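Local coordinates for protein Na-K-Cl cotransporter (Methanosarcina acetivorans, PDB 3G40) that is the cytoplasmic C-terminal domain of a membrane transporter that probably carries chloride together with monovalent cations in symport, at residues A150-I162 with P236-F250. Residues are numbered along the deposited sequence; the frame is centred on the assembly and turned at random.
Sequences AGLGRQNLINLWI and PIKSSKLPFASLHIF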
# COMPACT_ATOMS: atom_id res chain seq x y z
N ALA A 150 2.07 -8.48 0.13
CA ALA A 150 2.53 -7.78 -1.07
C ALA A 150 1.72 -6.52 -1.38
O ALA A 150 2.21 -5.64 -2.08
CB ALA A 150 2.53 -8.71 -2.28
N GLY A 151 0.48 -6.44 -0.90
CA GLY A 151 -0.39 -5.35 -1.32
C GLY A 151 -0.36 -5.27 -2.84
O GLY A 151 -0.45 -6.30 -3.51
N LEU A 152 -0.23 -4.06 -3.39
CA LEU A 152 -0.18 -3.91 -4.84
C LEU A 152 1.27 -3.85 -5.31
O LEU A 152 1.54 -3.56 -6.48
CB LEU A 152 -0.95 -2.66 -5.29
CG LEU A 152 -2.45 -2.74 -5.02
CD1 LEU A 152 -3.13 -1.39 -5.17
CD2 LEU A 152 -3.09 -3.78 -5.93
N GLY A 153 2.19 -4.12 -4.40
CA GLY A 153 3.59 -4.29 -4.77
C GLY A 153 4.13 -3.05 -5.47
O GLY A 153 3.89 -1.92 -5.03
N ARG A 154 4.81 -3.26 -6.59
CA ARG A 154 5.39 -2.13 -7.32
C ARG A 154 4.41 -1.49 -8.30
O ARG A 154 4.76 -0.53 -8.97
CB ARG A 154 6.68 -2.56 -8.04
CG ARG A 154 7.84 -2.92 -7.11
CD ARG A 154 9.05 -3.47 -7.90
NE ARG A 154 9.63 -2.48 -8.81
CZ ARG A 154 10.39 -2.79 -9.86
NH1 ARG A 154 10.67 -4.06 -10.14
NH2 ARG A 154 10.87 -1.83 -10.62
N GLN A 155 3.19 -2.03 -8.41
CA GLN A 155 2.20 -1.54 -9.38
C GLN A 155 2.82 -1.36 -10.77
O GLN A 155 2.59 -0.36 -11.44
CB GLN A 155 1.58 -0.21 -8.90
CG GLN A 155 1.03 -0.32 -7.51
CD GLN A 155 0.22 0.91 -7.02
OE1 GLN A 155 0.08 1.91 -7.72
NE2 GLN A 155 -0.28 0.82 -5.81
N ASN A 156 3.62 -2.34 -11.20
CA ASN A 156 4.30 -2.21 -12.48
C ASN A 156 3.96 -3.31 -13.48
O ASN A 156 4.34 -3.24 -14.65
CB ASN A 156 5.82 -2.10 -12.29
CG ASN A 156 6.44 -3.39 -11.79
OD1 ASN A 156 5.78 -4.21 -11.17
ND2 ASN A 156 7.73 -3.57 -12.07
N LEU A 157 3.24 -4.33 -13.02
CA LEU A 157 2.87 -5.43 -13.90
C LEU A 157 1.43 -5.83 -13.65
O LEU A 157 1.04 -6.07 -12.51
CB LEU A 157 3.80 -6.66 -13.70
CG LEU A 157 5.30 -6.43 -13.97
CD1 LEU A 157 6.15 -7.55 -13.38
CD2 LEU A 157 5.55 -6.27 -15.47
N ILE A 158 0.64 -5.89 -14.71
CA ILE A 158 -0.76 -6.28 -14.63
C ILE A 158 -0.98 -7.46 -15.58
O ILE A 158 -0.57 -7.40 -16.73
CB ILE A 158 -1.70 -5.12 -15.07
CG1 ILE A 158 -1.47 -3.88 -14.19
CG2 ILE A 158 -3.16 -5.54 -14.98
CD1 ILE A 158 -2.08 -2.60 -14.75
N ASN A 159 -1.63 -8.52 -15.09
CA ASN A 159 -2.09 -9.61 -15.95
C ASN A 159 -3.60 -9.56 -16.06
O ASN A 159 -4.29 -9.51 -15.04
CB ASN A 159 -1.70 -10.98 -15.39
CG ASN A 159 -0.22 -11.29 -15.52
OD1 ASN A 159 0.51 -10.64 -16.27
ND2 ASN A 159 0.23 -12.29 -14.77
N LEU A 160 -4.13 -9.58 -17.27
CA LEU A 160 -5.58 -9.75 -17.47
C LEU A 160 -5.79 -11.20 -17.91
O LEU A 160 -5.31 -11.60 -18.98
CB LEU A 160 -6.07 -8.81 -18.56
CG LEU A 160 -7.48 -8.23 -18.66
CD1 LEU A 160 -7.87 -8.34 -20.11
CD2 LEU A 160 -8.56 -8.83 -17.69
N TRP A 161 -6.49 -11.98 -17.09
CA TRP A 161 -6.77 -13.37 -17.38
C TRP A 161 -8.07 -13.50 -18.16
O TRP A 161 -9.14 -13.12 -17.68
CB TRP A 161 -6.86 -14.18 -16.09
CG TRP A 161 -5.55 -14.33 -15.43
CD1 TRP A 161 -4.97 -13.46 -14.55
CD2 TRP A 161 -4.60 -15.39 -15.63
NE1 TRP A 161 -3.73 -13.92 -14.18
CE2 TRP A 161 -3.48 -15.10 -14.82
CE3 TRP A 161 -4.60 -16.55 -16.40
CZ2 TRP A 161 -2.37 -15.95 -14.77
CZ3 TRP A 161 -3.50 -17.39 -16.35
CH2 TRP A 161 -2.40 -17.08 -15.54
N ILE A 162 -7.96 -14.04 -19.36
CA ILE A 162 -9.10 -14.18 -20.25
C ILE A 162 -9.52 -15.64 -20.31
O ILE A 162 -8.72 -16.51 -20.64
CB ILE A 162 -8.74 -13.64 -21.63
CG1 ILE A 162 -8.48 -12.14 -21.52
CG2 ILE A 162 -9.82 -13.96 -22.64
CD1 ILE A 162 -7.97 -11.49 -22.77
N PRO A 236 -5.33 -21.56 -14.68
CA PRO A 236 -4.75 -20.90 -13.51
C PRO A 236 -5.21 -21.54 -12.19
O PRO A 236 -4.49 -21.47 -11.20
CB PRO A 236 -5.30 -19.47 -13.59
CG PRO A 236 -5.78 -19.31 -14.99
CD PRO A 236 -6.19 -20.66 -15.46
N ILE A 237 -6.40 -22.12 -12.18
CA ILE A 237 -6.90 -22.79 -10.98
C ILE A 237 -6.13 -24.08 -10.73
O ILE A 237 -5.94 -24.49 -9.58
CB ILE A 237 -8.39 -23.13 -11.11
CG1 ILE A 237 -9.21 -21.86 -11.38
CG2 ILE A 237 -8.89 -23.82 -9.84
CD1 ILE A 237 -10.67 -22.14 -11.64
N LYS A 238 -5.66 -24.72 -11.80
CA LYS A 238 -5.01 -26.01 -11.70
C LYS A 238 -3.49 -25.91 -11.52
O LYS A 238 -2.89 -26.73 -10.83
CB LYS A 238 -5.34 -26.88 -12.91
CG LYS A 238 -6.78 -27.37 -12.96
CD LYS A 238 -7.02 -28.27 -14.17
CE LYS A 238 -8.46 -28.77 -14.22
NZ LYS A 238 -8.65 -29.78 -15.30
N SER A 239 -2.88 -24.91 -12.15
CA SER A 239 -1.43 -24.78 -12.12
C SER A 239 -0.91 -24.55 -10.70
O SER A 239 -1.66 -24.10 -9.82
CB SER A 239 -0.95 -23.67 -13.06
OG SER A 239 -1.50 -22.42 -12.69
N SER A 240 0.36 -24.86 -10.48
CA SER A 240 0.96 -24.68 -9.16
C SER A 240 1.38 -23.22 -8.90
O SER A 240 1.38 -22.76 -7.76
CB SER A 240 2.16 -25.62 -8.99
OG SER A 240 2.98 -25.59 -10.14
N LYS A 241 1.73 -22.51 -9.97
CA LYS A 241 2.20 -21.13 -9.86
C LYS A 241 1.63 -20.30 -11.00
O LYS A 241 1.32 -20.83 -12.07
CB LYS A 241 3.73 -21.10 -9.92
CG LYS A 241 4.29 -21.71 -11.19
CD LYS A 241 5.78 -21.95 -11.12
CE LYS A 241 6.26 -22.74 -12.34
NZ LYS A 241 7.74 -22.93 -12.37
N LEU A 242 1.51 -18.99 -10.79
CA LEU A 242 1.05 -18.08 -11.83
C LEU A 242 2.20 -17.23 -12.35
O LEU A 242 3.16 -16.97 -11.62
CB LEU A 242 -0.06 -17.17 -11.30
CG LEU A 242 -1.31 -17.84 -10.72
CD1 LEU A 242 -2.36 -16.79 -10.39
CD2 LEU A 242 -1.87 -18.86 -11.71
N PRO A 243 2.13 -16.81 -13.62
CA PRO A 243 3.14 -15.85 -14.10
C PRO A 243 3.01 -14.58 -13.27
O PRO A 243 1.88 -14.14 -13.01
CB PRO A 243 2.70 -15.58 -15.54
CG PRO A 243 1.85 -16.73 -15.92
CD PRO A 243 1.18 -17.19 -14.67
N PHE A 244 4.13 -14.00 -12.87
CA PHE A 244 4.09 -12.94 -11.86
C PHE A 244 3.46 -11.62 -12.33
O PHE A 244 3.70 -11.18 -13.46
CB PHE A 244 5.48 -12.65 -11.29
CG PHE A 244 5.46 -11.55 -10.26
CD1 PHE A 244 5.10 -11.83 -8.95
CD2 PHE A 244 5.72 -10.23 -10.62
CE1 PHE A 244 5.05 -10.82 -8.00
CE2 PHE A 244 5.66 -9.22 -9.67
CZ PHE A 244 5.33 -9.51 -8.36
N ALA A 245 2.66 -10.99 -11.47
CA ALA A 245 2.16 -9.63 -11.71
C ALA A 245 1.92 -8.89 -10.38
O ALA A 245 1.73 -9.52 -9.36
CB ALA A 245 0.86 -9.65 -12.51
N SER A 246 1.93 -7.56 -10.41
CA SER A 246 1.53 -6.75 -9.25
C SER A 246 0.06 -6.98 -8.96
O SER A 246 -0.39 -7.01 -7.80
CB SER A 246 1.74 -5.26 -9.54
OG SER A 246 3.08 -4.99 -9.97
N LEU A 247 -0.70 -7.14 -10.03
CA LEU A 247 -2.14 -7.33 -9.92
C LEU A 247 -2.62 -8.25 -11.02
O LEU A 247 -2.34 -8.01 -12.21
CB LEU A 247 -2.87 -5.99 -10.05
CG LEU A 247 -4.41 -6.08 -10.02
CD1 LEU A 247 -4.95 -6.43 -8.63
CD2 LEU A 247 -5.05 -4.77 -10.51
N HIS A 248 -3.34 -9.28 -10.62
CA HIS A 248 -4.03 -10.17 -11.56
C HIS A 248 -5.50 -9.77 -11.63
O HIS A 248 -6.18 -9.69 -10.60
CB HIS A 248 -3.94 -11.60 -11.06
CG HIS A 248 -2.54 -12.12 -10.97
ND1 HIS A 248 -1.94 -12.79 -12.02
CD2 HIS A 248 -1.63 -12.07 -9.98
CE1 HIS A 248 -0.71 -13.14 -11.66
NE2 HIS A 248 -0.50 -12.72 -10.43
N ILE A 249 -5.99 -9.51 -12.84
CA ILE A 249 -7.40 -9.23 -13.08
C ILE A 249 -8.06 -10.46 -13.69
O ILE A 249 -7.60 -10.98 -14.71
CB ILE A 249 -7.58 -8.02 -14.03
CG1 ILE A 249 -6.87 -6.78 -13.44
CG2 ILE A 249 -9.07 -7.75 -14.31
CD1 ILE A 249 -6.73 -5.64 -14.41
N PHE A 250 -9.12 -10.94 -13.04
CA PHE A 250 -9.91 -12.07 -13.53
C PHE A 250 -11.34 -11.61 -13.78
O PHE A 250 -11.76 -10.57 -13.28
CB PHE A 250 -9.94 -13.19 -12.49
CG PHE A 250 -8.60 -13.81 -12.21
CD1 PHE A 250 -7.79 -13.31 -11.19
CD2 PHE A 250 -8.15 -14.90 -12.94
CE1 PHE A 250 -6.55 -13.88 -10.93
CE2 PHE A 250 -6.91 -15.48 -12.68
CZ PHE A 250 -6.11 -14.96 -11.68
O HOH W 1 0.99 -7.38 -5.49
O HOH W 2 4.73 -5.73 -7.75
O HOH W 3 2.74 -9.54 -15.58
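W161 and F250 form an offset stack: the five-membered indole ring and the phenyl ring lie 9° from parallel with centroids 4.2 Å apart. P236 covers the six-membered ring on the same face as F250, its CB making a CH-pi contact. In the indole plane, at the rim, W161 NE1 donates to H248 ND1 (3.0 Å, 171° at the hydrogen), a straight bond that helps hold the imidazole's rotation and is consistent with ND1 carrying no proton; NE1 lies somewhat out of the imidazole plane. CG of W161 is anti to its carbonyl carbon (chi1 -69°), which swings the indole over towards 236-250. Cutting W161 back to an alanine is likely to leave H248 ND1 without its donor and open a gap between P236, P243 and F250.

Strands 157-161 and 247-250 are parallel neighbours in the mixed sheet of this alpha/beta domain, with 195-201 on the far side of 157-161. I249 N to N159 O (2.8 Å) and W161 N to I249 O are nearly linear, and N159 N to L247 O continues the ladder. On the sheet face opposite N159 and H248, I249 is wedged between two side chains, CD1 meeting I158 CG2 and CG2 meeting L160 CD2, both at 3.6 Å.

Where the strands begin, S246 OG accepts from two successive amides, N156 N (3.0 Å) and L157 N (3.1 Å), while one water bridges G151 O and S246 O.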